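Side-chain contact in glycerol uptake operon antiterminator regulatory protein (Listeria monocytogenes str. 4b, PDB 3KTS), which probably regulates transcription of the glycerol uptake operon as an antiterminator responsive to glycerol-3-phosphate, built on a TIM-barrel fold: residues A15-N18 and Q19-E23. Residues are numbered along the deposited sequence; the frame is centred on the assembly and turned at random.
Sequences AAHN and QKDME
Asn-18 and Asp-21 both turn CG beside their own backbone N and anti to the carbonyl carbon (chi1 -65° and -83°), which brings the amide of one across the carboxylate of the other. Asn-18 ND2 donates to Asp-21 OD2 over 2.8 Å. The acceptor lies close to the amide plane, yet the donor arrives from above the carboxylate, 70° out of its plane; the two flat groups stand nearly perpendicular. The same oxygen takes a weak hydrogen bond from the backbone N of His-17 at 3.3 Å, so Asp-21 OD2 ties the loop's backbone and a loop side chain to the helix that follows. An aspartate suits this place: short enough to fold back on the loop, it offers a second oxygen, OD1, for a salt bridge to Lys-181. Asparagine supplies a neutral N-H donor in the exposed loop. Deeper in, Ala-16 CB rests against Asp-21 CB at 3.8 Å and lies 4.4 Å from Met-22 CB, a small methyl that suits the passage of strand and helix here. The turn thus links strand 12-16 to helix 20-25 within a beta-alpha-beta unit of the barrel. Strand 12-16 runs between strands 32-39 and 173-178, His-17 NE2 bonds Ser-179 OG just beyond the latter, and Met-22 packs on Met-35 of strand 32-39 and Leu-46 of helix 43-52.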
loop_
_atom_site.group_PDB
_atom_site.type_symbol
_atom_site.label_atom_id
_atom_site.label_comp_id
_atom_site.label_asym_id
_atom_site.label_seq_id
_atom_site.Cartn_x
_atom_site.Cartn_y
_atom_site.Cartn_z
ATOM N N ALA A 15 0.766 -3.388 8.437
ATOM C CA ALA A 15 1.532 -4.053 7.394
ATOM C C ALA A 15 2.131 -5.351 7.917
ATOM O O ALA A 15 2.997 -5.333 8.786
ATOM C CB ALA A 15 2.625 -3.123 6.867
ATOM N N ALA A 16 1.664 -6.473 7.378
ATOM C CA ALA A 16 2.093 -7.789 7.828
ATOM C C ALA A 16 3.305 -8.296 7.057
ATOM O O ALA A 16 3.282 -8.339 5.826
ATOM C CB ALA A 16 0.943 -8.786 7.709
ATOM N N HIS A 17 4.352 -8.672 7.795
ATOM C CA HIS A 17 5.528 -9.350 7.241
ATOM C C HIS A 17 5.352 -10.863 7.293
ATOM O O HIS A 17 5.912 -11.598 6.470
ATOM C CB HIS A 17 6.782 -8.997 8.041
ATOM C CG HIS A 17 7.276 -7.603 7.825
ATOM N ND1 HIS A 17 8.048 -7.245 6.742
ATOM C CD2 HIS A 17 7.122 -6.481 8.565
ATOM C CE1 HIS A 17 8.347 -5.961 6.821
ATOM N NE2 HIS A 17 7.791 -5.471 7.914
ATOM N N ASN A 18 4.578 -11.313 8.279
ATOM C CA ASN A 18 4.440 -12.726 8.614
ATOM C C ASN A 18 3.049 -13.267 8.347
ATOM O O ASN A 18 2.117 -12.523 8.035
ATOM C CB ASN A 18 4.759 -12.941 10.097
ATOM C CG ASN A 18 6.197 -12.635 10.436
ATOM O OD1 ASN A 18 7.080 -13.473 10.255
ATOM N ND2 ASN A 18 6.445 -11.432 10.943
ATOM N N GLN A 19 2.922 -14.582 8.481
ATOM C CA GLN A 19 1.627 -15.226 8.589
ATOM C C GLN A 19 1.092 -14.952 10.001
ATOM O O GLN A 19 -0.107 -14.732 10.185
ATOM C CB GLN A 19 1.774 -16.729 8.348
ATOM C CG GLN A 19 0.799 -17.309 7.334
ATOM C CD GLN A 19 -0.429 -17.969 7.956
ATOM O OE1 GLN A 19 -0.756 -19.112 7.632
ATOM N NE2 GLN A 19 -1.122 -17.247 8.831
ATOM N N LYS A 20 2.002 -14.946 10.980
ATOM C CA LYS A 20 1.683 -14.656 12.385
ATOM C C LYS A 20 1.308 -13.195 12.636
ATOM O O LYS A 20 0.580 -12.897 13.581
ATOM C CB LYS A 20 2.852 -15.041 13.295
ATOM C CG LYS A 20 2.947 -16.525 13.607
ATOM C CD LYS A 20 4.113 -16.807 14.536
ATOM C CE LYS A 20 4.305 -18.294 14.744
ATOM N NZ LYS A 20 5.559 -18.571 15.495
ATOM N N ASP A 21 1.816 -12.296 11.795
ATOM C CA ASP A 21 1.485 -10.874 11.871
ATOM C C ASP A 21 0.049 -10.598 11.450
ATOM O O ASP A 21 -0.573 -9.655 11.942
ATOM C CB ASP A 21 2.443 -10.047 11.011
ATOM C CG ASP A 21 3.744 -9.729 11.720
ATOM O OD1 ASP A 21 3.840 -9.983 12.941
ATOM O OD2 ASP A 21 4.672 -9.215 11.055
ATOM N N MET A 22 -0.473 -11.417 10.543
ATOM C CA MET A 22 -1.853 -11.260 10.093
ATOM C C MET A 22 -2.853 -11.802 11.124
ATOM O O MET A 22 -4.008 -11.372 11.155
ATOM C CB MET A 22 -2.071 -11.864 8.697
ATOM C CG MET A 22 -2.740 -13.228 8.663
ATOM S SD MET A 22 -3.510 -13.534 7.076
ATOM C CE MET A 22 -2.051 -13.853 6.083
ATOM N N GLU A 23 -2.399 -12.738 11.959
ATOM C CA GLU A 23 -3.188 -13.231 13.083
ATOM C C GLU A 23 -3.339 -12.147 14.131
ATOM O O GLU A 23 -4.423 -11.963 14.686
ATOM C CB GLU A 23 -2.543 -14.474 13.703
ATOM C CG GLU A 23 -3.383 -15.740 13.585
ATOM C CD GLU A 23 -3.623 -16.161 12.149
ATOM O OE1 GLU A 23 -4.757 -15.969 11.658
ATOM O OE2 GLU A 23 -2.680 -16.678 11.512
#